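Local coordinates for protein alkylpurine DNA glycosylase AlkC (Pseudomonas fluorescens, PDB 5VHV) that acts as a DNA glycosylase that excises alkylated purines, probably without flipping the damaged nucleotide out of the helix, at residues R52-L57 and P89-S94; P77-N80 and V84-F87; I293-S298 and K305-K310. One frame throughout, in Å; residues are numbered along the deposited sequence.

Contacts 1 and 2 belong to the helical domain and contact 3 to the beta domain on the opposite side of the chain's centre, about 41 and 40 Å away between centres. Contact 2 lies within the loop that contact 1 closes, and the two touch through Phe-87, whose ring packs on Val-53 and Leu-57 of helix 46-60. Their chemistry follows their place. Contact 1 is a partly buried helix crossing with water bridges at one side; contact 2 is a small buried, largely apolar contact in the turn between helices 65-75 and 87-95; contact 3 is a buried hairpin pairing that presents amides and a lysine to DNA phosphates.

Contact 1. Residues R52-L57 and P89-S94; sequences RVSESL and PHYVAS
Ser-54 meets His-90 and Tyr-91 where helices 46-60 and 87-95 cross in the HEAT-like helical-repeat domain characteristic of the AlkC/AlkD family. The segment axes approach to 9.0 Å and run at 62° to each other, with the small Ser-54 between them. Its CB touches His-90 CD2 at 3.6 Å and lies in the plane of the imidazole, so the ring offers an edge rather than a face. One bond further out, OG is carried over the other backbone, 3.2 Å from Tyr-91 CA, with Tyr-91 CB close by. With OG anti to the backbone N (chi1 165°), the hydroxyl lies against the start of the tyrosine side chain and obliquely to its ring. No direct hydrogen bond joins residues 52-57 to 89-94. Instead a water stands 2.7 Å from Ser-54 OG and donates to Ser-94 OG at 2.8 Å. A second water connects the neighbouring polar groups: it donates to Glu-55 OE2 and lies in the plane of the His-90 ring, hydrogen-bonded to NE2 at 2.8 Å. Glu-55 and His-90 are thus joined through water. Beyond the crossing, the Tyr-91 side chain packs on Tyr-65, Thr-68 and Leu-72 of helix 65-75, while Val-92 packs on helix 100-110. Ser-94 OG, the far end of the first water bridge, donates to His-90 O at 3.0 Å, from above the carbonyl plane, on an oxygen that also accepts the helical bond from Ser-94 N.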
loop_
_atom_site.group_PDB
_atom_site.type_symbol
_atom_site.label_atom_id
_atom_site.label_comp_id
_atom_site.label_asym_id
_atom_site.label_seq_id
_atom_site.Cartn_x
_atom_site.Cartn_y
_atom_site.Cartn_z
ATOM N N ARG A 52 -16.555 11.347 11.689
ATOM C CA ARG A 52 -17.359 12.081 12.663
ATOM C C ARG A 52 -17.158 13.591 12.536
ATOM O O ARG A 52 -18.125 14.352 12.623
ATOM C CB ARG A 52 -17.035 11.606 14.072
ATOM C CG ARG A 52 -17.722 12.410 15.212
ATOM C CD ARG A 52 -19.240 12.223 15.257
ATOM N NE ARG A 52 -19.640 10.896 15.732
ATOM C CZ ARG A 52 -19.658 10.517 16.999
ATOM N NH1 ARG A 52 -19.278 11.367 17.945
ATOM N NH2 ARG A 52 -20.040 9.289 17.330
ATOM N N VAL A 53 -15.927 14.047 12.277
ATOM C CA VAL A 53 -15.698 15.488 12.147
ATOM C C VAL A 53 -16.535 16.059 11.003
ATOM O O VAL A 53 -17.157 17.116 11.127
ATOM C CB VAL A 53 -14.202 15.787 11.947
ATOM C CG1 VAL A 53 -14.000 17.246 11.572
ATOM C CG2 VAL A 53 -13.413 15.443 13.218
ATOM N N SER A 54 -16.541 15.375 9.865
ATOM C CA SER A 54 -17.336 15.814 8.722
ATOM C C SER A 54 -18.824 15.832 9.050
ATOM O O SER A 54 -19.534 16.800 8.729
ATOM C CB SER A 54 -17.051 14.898 7.524
ATOM O OG SER A 54 -18.004 15.038 6.494
ATOM N N GLU A 55 -19.317 14.778 9.703
ATOM C CA GLU A 55 -20.722 14.713 10.081
ATOM C C GLU A 55 -21.080 15.827 11.053
ATOM O O GLU A 55 -22.177 16.392 10.993
ATOM C CB GLU A 55 -21.034 13.364 10.722
ATOM C CG GLU A 55 -20.801 12.203 9.793
ATOM C CD GLU A 55 -20.805 10.869 10.510
ATOM O OE1 GLU A 55 -21.059 10.865 11.731
ATOM O OE2 GLU A 55 -20.579 9.825 9.852
ATOM N N SER A 56 -20.187 16.108 11.998
ATOM C CA SER A 56 -20.470 17.132 12.991
ATOM C C SER A 56 -20.540 18.500 12.346
ATOM O O SER A 56 -21.405 19.316 12.695
ATOM C CB SER A 56 -19.401 17.118 14.080
ATOM O OG SER A 56 -19.339 15.847 14.705
ATOM N N LEU A 57 -19.641 18.767 11.398
ATOM C CA LEU A 57 -19.719 20.021 10.658
ATOM C C LEU A 57 -21.047 20.121 9.925
ATOM O O LEU A 57 -21.737 21.143 9.998
ATOM C CB LEU A 57 -18.551 20.141 9.678
ATOM C CG LEU A 57 -17.182 20.345 10.328
ATOM C CD1 LEU A 57 -16.094 20.127 9.292
ATOM C CD2 LEU A 57 -17.071 21.710 10.969
ATOM N N PRO A 89 -12.122 15.825 2.059
ATOM C CA PRO A 89 -12.688 14.978 0.994
ATOM C C PRO A 89 -13.836 14.107 1.469
ATOM O O PRO A 89 -14.781 13.863 0.707
ATOM C CB PRO A 89 -11.480 14.145 0.516
ATOM C CG PRO A 89 -10.405 14.397 1.489
ATOM C CD PRO A 89 -10.658 15.671 2.181
ATOM N N HIS A 90 -13.819 13.664 2.727
ATOM C CA HIS A 90 -14.937 12.877 3.223
ATOM C C HIS A 90 -16.241 13.666 3.162
ATOM O O HIS A 90 -17.288 13.119 2.793
ATOM C CB HIS A 90 -14.694 12.408 4.652
ATOM C CG HIS A 90 -15.743 11.457 5.137
ATOM N ND1 HIS A 90 -15.784 10.129 4.757
ATOM C CD2 HIS A 90 -16.835 11.661 5.912
ATOM C CE1 HIS A 90 -16.844 9.553 5.308
ATOM N NE2 HIS A 90 -17.493 10.463 6.017
ATOM N N TYR A 91 -16.190 14.953 3.523
ATOM C CA TYR A 91 -17.381 15.790 3.448
ATOM C C TYR A 91 -17.913 15.831 2.016
ATOM O O TYR A 91 -19.119 15.730 1.781
ATOM C CB TYR A 91 -17.036 17.194 3.981
ATOM C CG TYR A 91 -18.215 18.132 3.996
ATOM C CD1 TYR A 91 -18.615 18.748 2.834
ATOM C CD2 TYR A 91 -18.930 18.401 5.172
ATOM C CE1 TYR A 91 -19.700 19.573 2.802
ATOM C CE2 TYR A 91 -20.028 19.235 5.146
ATOM C CZ TYR A 91 -20.399 19.820 3.955
ATOM O OH TYR A 91 -21.496 20.646 3.873
ATOM N N VAL A 92 -17.015 15.924 1.039
ATOM C CA VAL A 92 -17.431 15.971 -0.361
ATOM C C VAL A 92 -18.106 14.662 -0.770
ATOM O O VAL A 92 -19.131 14.655 -1.462
ATOM C CB VAL A 92 -16.207 16.282 -1.251
ATOM C CG1 VAL A 92 -16.554 16.113 -2.717
ATOM C CG2 VAL A 92 -15.677 17.667 -0.958
ATOM N N ALA A 93 -17.500 13.529 -0.416
ATOM C CA ALA A 93 -18.102 12.241 -0.767
ATOM C C ALA A 93 -19.447 12.036 -0.080
ATOM O O ALA A 93 -20.353 11.413 -0.653
ATOM C CB ALA A 93 -17.155 11.109 -0.403
ATOM N N SER A 94 -19.599 12.566 1.138
ATOM C CA SER A 94 -20.828 12.383 1.900
ATOM C C SER A 94 -21.967 13.224 1.343
ATOM O O SER A 94 -23.097 12.738 1.215
ATOM C CB SER A 94 -20.595 12.734 3.373
ATOM O OG SER A 94 -19.670 11.841 4.007
HETATM O O HOH W 1 -19.764 12.998 6.577
HETATM O O HOH W 2 -19.840 9.533 7.338
#

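Contact 2. Residues P77-N80 and V84-F87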
loop_
_atom_site.group_PDB
_atom_site.type_symbol
_atom_site.label_atom_id
_atom_site.label_comp_id
_atom_site.label_asym_id
_atom_site.label_seq_id
_atom_site.Cartn_x
_atom_site.Cartn_y
_atom_site.Cartn_z
ATOM N N PRO A 77 -5.892 25.169 4.318
ATOM C CA PRO A 77 -4.509 25.571 4.666
ATOM C C PRO A 77 -4.296 25.912 6.137
ATOM O O PRO A 77 -3.141 26.029 6.561
ATOM C CB PRO A 77 -4.267 26.798 3.775
ATOM C CG PRO A 77 -5.640 27.338 3.489
ATOM C CD PRO A 77 -6.524 26.118 3.382
ATOM N N ARG A 78 -5.353 26.076 6.928
ATOM C CA ARG A 78 -5.231 26.380 8.347
ATOM C C ARG A 78 -5.054 25.144 9.218
ATOM O O ARG A 78 -4.702 25.289 10.398
ATOM C CB ARG A 78 -6.468 27.150 8.827
ATOM C CG ARG A 78 -6.830 28.336 7.941
ATOM C CD ARG A 78 -8.001 29.127 8.511
ATOM N NE ARG A 78 -7.633 29.759 9.764
ATOM C CZ ARG A 78 -7.309 31.040 9.909
ATOM N NH1 ARG A 78 -7.328 31.877 8.880
ATOM N NH2 ARG A 78 -6.962 31.489 11.101
ATOM N N LEU A 79 -5.296 23.950 8.674
ATOM C CA LEU A 79 -5.184 22.717 9.447
ATOM C C LEU A 79 -3.724 22.312 9.601
ATOM O O LEU A 79 -2.929 22.443 8.668
ATOM C CB LEU A 79 -5.967 21.589 8.782
ATOM C CG LEU A 79 -7.476 21.844 8.641
ATOM C CD1 LEU A 79 -8.156 20.661 7.974
ATOM C CD2 LEU A 79 -8.107 22.102 9.984
ATOM N N ASN A 80 -3.382 21.824 10.796
ATOM C CA ASN A 80 -2.004 21.497 11.154
ATOM C C ASN A 80 -1.622 20.041 10.900
ATOM O O ASN A 80 -0.553 19.619 11.353
ATOM C CB ASN A 80 -1.739 21.850 12.623
ATOM C CG ASN A 80 -2.617 21.086 13.611
ATOM O OD1 ASN A 80 -3.156 20.013 13.315
ATOM N ND2 ASN A 80 -2.759 21.650 14.811
ATOM N N VAL A 84 -5.354 14.595 9.372
ATOM C CA VAL A 84 -6.612 15.172 9.846
ATOM C C VAL A 84 -7.422 15.725 8.679
ATOM O O VAL A 84 -8.656 15.641 8.666
ATOM C CB VAL A 84 -6.340 16.249 10.910
ATOM C CG1 VAL A 84 -7.583 17.119 11.155
ATOM C CG2 VAL A 84 -5.910 15.584 12.204
ATOM N N SER A 85 -6.744 16.281 7.673
ATOM C CA SER A 85 -7.415 16.891 6.533
ATOM C C SER A 85 -8.207 15.898 5.691
ATOM O O SER A 85 -8.964 16.328 4.810
ATOM C CB SER A 85 -6.387 17.612 5.660
ATOM O OG SER A 85 -5.718 18.605 6.448
ATOM N N LEU A 86 -8.076 14.594 5.934
ATOM C CA LEU A 86 -8.935 13.619 5.257
ATOM C C LEU A 86 -10.426 13.894 5.448
ATOM O O LEU A 86 -11.227 13.448 4.615
ATOM C CB LEU A 86 -8.642 12.196 5.746
ATOM C CG LEU A 86 -7.289 11.597 5.392
ATOM C CD1 LEU A 86 -7.037 10.297 6.165
ATOM C CD2 LEU A 86 -7.180 11.364 3.912
ATOM N N PHE A 87 -10.837 14.606 6.505
ATOM C CA PHE A 87 -12.272 14.828 6.652
ATOM C C PHE A 87 -12.815 15.774 5.592
ATOM O O PHE A 87 -14.017 15.743 5.310
ATOM C CB PHE A 87 -12.643 15.309 8.062
ATOM C CG PHE A 87 -12.313 16.760 8.367
ATOM C CD1 PHE A 87 -13.131 17.784 7.911
ATOM C CD2 PHE A 87 -11.230 17.077 9.165
ATOM C CE1 PHE A 87 -12.837 19.112 8.201
ATOM C CE2 PHE A 87 -10.928 18.389 9.475
ATOM C CZ PHE A 87 -11.737 19.424 8.992
#
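Ser-85 OG hydrogen-bonds to Ser-81 O, just ahead of the 3-10 segment 84-86, and has Leu-79 as its neighbour from across the turn. Leu-79 CD1 rests 3.5 Å from this hydroxyl oxygen, and Leu-79 CB approaches it as well. The same methyl bridges to Phe-87: CD1 sits 3.9 Å from CE2 and equally near CZ, meeting the far end of the ring obliquely. The two side chains come from opposite directions. Phe-87 CG stands between the backbone N and the carbonyl carbon (chi1 75°), and the end of the ring comes nearer to residues 77-80 than the direction of its CB would suggest. There Val-84 CG1 lies at the ring's edge, in its plane. Phe-87 N bonds to Val-84 O at 3.2 Å, closing the 3-10 turn. Farther round, Phe-87 also packs on Ile-17 of helix 11-24. This compact link, a 3-10 turn running straight into helix 87-95, joins successive helices of the HEAT-like domain, and through Leu-86 it contributes to the pocket holding the bound polyether 9B4.

Contact 3. Residues I293-S298 and K305-K310; sequences IDYVKS and KVFKLK. With nucleotides of chain C; nucleotides of chain D.
Ile-293 and Lys-305 form an antiparallel hydrogen-bonded pair near the loop end of the hairpin built from strands 285-294 and 305-314. Ile-293 N donates to Lys-305 O at 3.0 Å, and Lys-305 N returns a nearly straight bond (172° at the hydrogen) to Ile-293 O at 2.9 Å. Tyr-295, just past the pair, turns its ring toward strand 305-314. Ile-293 CG2 lies over the centre of its ring, while Lys-305 CB approaches the ring edge in plane, 3.9 Å from Tyr-295 CE2. Tyr-295 OH then reaches the edge of the Phe-307 ring, 3.5 Å from CE2, and Ile-293 CD1 comes to the same carbon obliquely. Lys-305 stands on this apolar base: its chain turns once, at chi2 (63°), and then runs extended, bringing NZ to OP2 of DC5 of chain C at 2.8 Å. Two backbone amides grip other phosphates. Lys-308 N donates to OP1 of DG3 of chain D at 2.9 Å, an oxygen that also lies in the plane of the Phe-307 ring at its edge. Ser-298 N, beyond the strand, donates to OP1 of DT3 of chain C at 2.9 Å. Farther out, Lys-308 NZ makes a salt bridge with Asp-290, whose carboxylate also accepts a bond from Leu-309 N; Leu-309 and Lys-310 form a classic beta bulge opposite Val-289. The Tyr-291 ring meets that of Phe-307 with the planes about 40° apart. Every one of these DNA bonds ends on a phosphate oxygen, and both DNA chains, C and D, are held, so the hairpin of this probably immunoglobulin-like domain appears suited to holding the DNA backbone, and these bonds themselves do not depend on base identity.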
loop_
_atom_site.group_PDB
_atom_site.type_symbol
_atom_site.label_atom_id
_atom_site.label_comp_id
_atom_site.label_asym_id
_atom_site.label_seq_id
_atom_site.Cartn_x
_atom_site.Cartn_y
_atom_site.Cartn_z
ATOM N N ILE A 293 9.146 -19.579 5.098
ATOM C CA ILE A 293 8.854 -20.364 6.292
ATOM C C ILE A 293 7.475 -20.992 6.155
ATOM O O ILE A 293 6.487 -20.304 5.865
ATOM C CB ILE A 293 8.924 -19.514 7.571
ATOM C CG1 ILE A 293 10.310 -18.872 7.698
ATOM C CG2 ILE A 293 8.595 -20.403 8.794
ATOM C CD1 ILE A 293 10.476 -17.986 8.951
ATOM N N ASP A 294 7.405 -22.298 6.408
ATOM C CA ASP A 294 6.142 -23.011 6.565
ATOM C C ASP A 294 5.717 -22.896 8.021
ATOM O O ASP A 294 6.106 -23.711 8.849
ATOM C CB ASP A 294 6.305 -24.482 6.198
ATOM C CG ASP A 294 6.568 -24.704 4.722
ATOM O OD1 ASP A 294 6.144 -23.873 3.903
ATOM O OD2 ASP A 294 7.194 -25.732 4.385
ATOM N N TYR A 295 4.944 -21.867 8.358
ATOM C CA TYR A 295 4.536 -21.697 9.747
ATOM C C TYR A 295 3.511 -22.746 10.190
ATOM O O TYR A 295 2.579 -23.083 9.452
ATOM C CB TYR A 295 3.937 -20.321 9.929
ATOM C CG TYR A 295 4.939 -19.197 9.950
ATOM C CD1 TYR A 295 5.612 -18.867 11.128
ATOM C CD2 TYR A 295 5.180 -18.443 8.816
ATOM C CE1 TYR A 295 6.504 -17.803 11.165
ATOM C CE2 TYR A 295 6.082 -17.371 8.837
ATOM C CZ TYR A 295 6.728 -17.069 10.010
ATOM O OH TYR A 295 7.577 -16.005 10.017
ATOM N N VAL A 296 3.654 -23.221 11.434
ATOM C CA VAL A 296 2.578 -23.973 12.076
ATOM C C VAL A 296 1.483 -23.004 12.493
ATOM O O VAL A 296 1.758 -21.977 13.134
ATOM C CB VAL A 296 3.104 -24.746 13.298
ATOM C CG1 VAL A 296 1.977 -25.563 13.967
ATOM C CG2 VAL A 296 4.292 -25.643 12.914
ATOM N N LYS A 297 0.233 -23.336 12.172
ATOM C CA LYS A 297 -0.902 -22.502 12.538
ATOM C C LYS A 297 -1.775 -23.238 13.549
ATOM O O LYS A 297 -1.505 -24.385 13.937
ATOM C CB LYS A 297 -1.707 -22.093 11.296
ATOM C CG LYS A 297 -0.894 -21.436 10.177
ATOM C CD LYS A 297 -0.077 -20.205 10.640
ATOM C CE LYS A 297 -0.931 -19.139 11.317
ATOM N NZ LYS A 297 -0.167 -17.834 11.442
ATOM N N SER A 298 -2.847 -22.565 13.972
ATOM C CA SER A 298 -3.740 -23.141 14.970
ATOM C C SER A 298 -4.238 -24.508 14.523
ATOM O O SER A 298 -4.355 -25.443 15.323
ATOM C CB SER A 298 -4.929 -22.207 15.214
ATOM O OG SER A 298 -5.766 -22.738 16.230
ATOM N N LYS A 305 5.413 -18.772 3.605
ATOM C CA LYS A 305 5.464 -17.307 3.682
ATOM C C LYS A 305 6.855 -16.863 3.245
ATOM O O LYS A 305 7.850 -17.220 3.889
ATOM C CB LYS A 305 5.158 -16.800 5.095
ATOM C CG LYS A 305 5.496 -15.322 5.337
ATOM C CD LYS A 305 4.685 -14.370 4.455
ATOM C CE LYS A 305 5.003 -12.902 4.760
ATOM N NZ LYS A 305 4.216 -11.997 3.871
ATOM N N VAL A 306 6.916 -16.067 2.184
ATOM C CA VAL A 306 8.176 -15.692 1.551
ATOM C C VAL A 306 8.646 -14.351 2.099
ATOM O O VAL A 306 7.879 -13.365 2.129
ATOM C CB VAL A 306 8.028 -15.625 0.022
ATOM C CG1 VAL A 306 9.338 -15.166 -0.622
ATOM C CG2 VAL A 306 7.612 -16.985 -0.543
ATOM N N PHE A 307 9.917 -14.318 2.509
ATOM C CA PHE A 307 10.612 -13.105 2.911
ATOM C C PHE A 307 11.759 -12.822 1.948
ATOM O O PHE A 307 12.412 -13.740 1.432
ATOM C CB PHE A 307 11.141 -13.258 4.340
ATOM C CG PHE A 307 10.064 -13.403 5.371
ATOM C CD1 PHE A 307 9.252 -12.335 5.684
ATOM C CD2 PHE A 307 9.865 -14.603 6.031
ATOM C CE1 PHE A 307 8.235 -12.462 6.645
ATOM C CE2 PHE A 307 8.860 -14.719 7.005
ATOM C CZ PHE A 307 8.071 -13.673 7.308
ATOM N N LYS A 308 12.029 -11.538 1.742
ATOM C CA LYS A 308 13.092 -11.131 0.845
ATOM C C LYS A 308 14.445 -11.272 1.523
ATOM O O LYS A 308 14.599 -10.952 2.705
ATOM C CB LYS A 308 12.903 -9.682 0.416
ATOM C CG LYS A 308 11.546 -9.393 -0.206
ATOM C CD LYS A 308 11.329 -10.224 -1.489
ATOM C CE LYS A 308 12.305 -9.815 -2.586
ATOM N NZ LYS A 308 12.162 -10.638 -3.854
ATOM N N LEU A 309 15.442 -11.710 0.761
ATOM C CA LEU A 309 16.793 -11.801 1.308
ATOM C C LEU A 309 17.765 -10.897 0.566
ATOM O O LEU A 309 18.201 -9.893 1.137
ATOM C CB LEU A 309 17.252 -13.257 1.308
ATOM C CG LEU A 309 17.662 -13.808 2.656
ATOM C CD1 LEU A 309 18.040 -15.297 2.463
ATOM C CD2 LEU A 309 18.804 -13.020 3.211
ATOM N N LYS A 310 18.122 -11.207 -0.678
ATOM C CA LYS A 310 19.147 -10.457 -1.391
ATOM C C LYS A 310 18.926 -10.606 -2.890
ATOM O O LYS A 310 18.629 -11.700 -3.370
ATOM C CB LYS A 310 20.540 -10.984 -1.000
ATOM C CG LYS A 310 21.709 -10.064 -1.296
ATOM C CD LYS A 310 23.029 -10.754 -0.938
ATOM C CE LYS A 310 24.241 -9.893 -1.261
ATOM N NZ LYS A 310 24.385 -8.743 -0.333
ATOM P P DT C 3 -4.234 -18.640 13.264
ATOM O OP1 DT C 3 -3.791 -20.034 13.015
ATOM O OP2 DT C 3 -3.609 -17.769 14.265
ATOM O "O5'" DT C 3 -4.235 -17.783 11.922
ATOM C "C5'" DT C 3 -4.718 -18.376 10.761
ATOM C "C4'" DT C 3 -4.767 -17.387 9.620
ATOM O "O4'" DT C 3 -5.726 -16.353 9.901
ATOM C "C3'" DT C 3 -3.463 -16.639 9.349
ATOM O "O3'" DT C 3 -2.760 -17.276 8.306
ATOM C "C2'" DT C 3 -3.914 -15.207 8.985
ATOM C "C1'" DT C 3 -5.438 -15.292 9.035
ATOM N N1 DT C 3 -6.152 -14.088 9.550
ATOM C C2 DT C 3 -6.934 -13.353 8.682
ATOM O O2 DT C 3 -7.008 -13.591 7.491
ATOM N N3 DT C 3 -7.599 -12.305 9.257
ATOM C C4 DT C 3 -7.583 -11.935 10.582
ATOM O O4 DT C 3 -8.221 -10.973 10.995
ATOM C C5 DT C 3 -6.762 -12.763 11.446
ATOM C C7 DT C 3 -6.656 -12.459 12.901
ATOM C C6 DT C 3 -6.101 -13.791 10.895
ATOM P P DG D 3 9.981 -8.332 3.352
ATOM O OP1 DG D 3 10.451 -9.727 3.295
ATOM O OP2 DG D 3 8.853 -7.847 2.516
ATOM O "O5'" DG D 3 9.548 -7.977 4.821
ATOM C "C5'" DG D 3 10.312 -8.426 5.953
ATOM C "C4'" DG D 3 9.630 -8.028 7.242
ATOM O "O4'" DG D 3 9.763 -6.591 7.474
ATOM C "C3'" DG D 3 8.123 -8.313 7.315
ATOM O "O3'" DG D 3 7.850 -8.824 8.617
ATOM C "C2'" DG D 3 7.471 -6.949 7.002
ATOM C "C1'" DG D 3 8.489 -5.954 7.568
ATOM N N9 DG D 3 8.627 -4.682 6.847
ATOM C C8 DG D 3 8.679 -4.489 5.488
ATOM N N7 DG D 3 8.875 -3.235 5.146
ATOM C C5 DG D 3 9.005 -2.573 6.350
ATOM C C6 DG D 3 9.231 -1.203 6.611
ATOM O O6 DG D 3 9.402 -0.284 5.793
ATOM N N1 DG D 3 9.291 -0.942 7.975
ATOM C C2 DG D 3 9.138 -1.875 8.957
ATOM N N2 DG D 3 9.204 -1.425 10.217
ATOM N N3 DG D 3 8.914 -3.174 8.726
ATOM C C4 DG D 3 8.866 -3.445 7.407
ATOM P P DC C 5 0.547 -12.736 3.091
ATOM O OP1 DC C 5 1.008 -13.425 1.870
ATOM O OP2 DC C 5 1.500 -12.550 4.212
ATOM O "O5'" DC C 5 -0.021 -11.315 2.690
ATOM C "C5'" DC C 5 -0.847 -11.240 1.564
ATOM C "C4'" DC C 5 -1.441 -9.865 1.457
ATOM O "O4'" DC C 5 -2.217 -9.584 2.637
ATOM C "C3'" DC C 5 -0.388 -8.769 1.350
ATOM O "O3'" DC C 5 -0.480 -8.124 0.094
ATOM C "C2'" DC C 5 -0.666 -7.827 2.519
ATOM C "C1'" DC C 5 -2.050 -8.240 2.996
ATOM N N1 DC C 5 -2.222 -8.150 4.455
ATOM C C2 DC C 5 -3.208 -7.332 4.971
ATOM O O2 DC C 5 -3.907 -6.663 4.184
ATOM N N3 DC C 5 -3.374 -7.283 6.316
ATOM C C4 DC C 5 -2.581 -8.031 7.116
ATOM N N4 DC C 5 -2.784 -7.968 8.443
ATOM C C5 DC C 5 -1.589 -8.889 6.594
ATOM C C6 DC C 5 -1.440 -8.921 5.276
#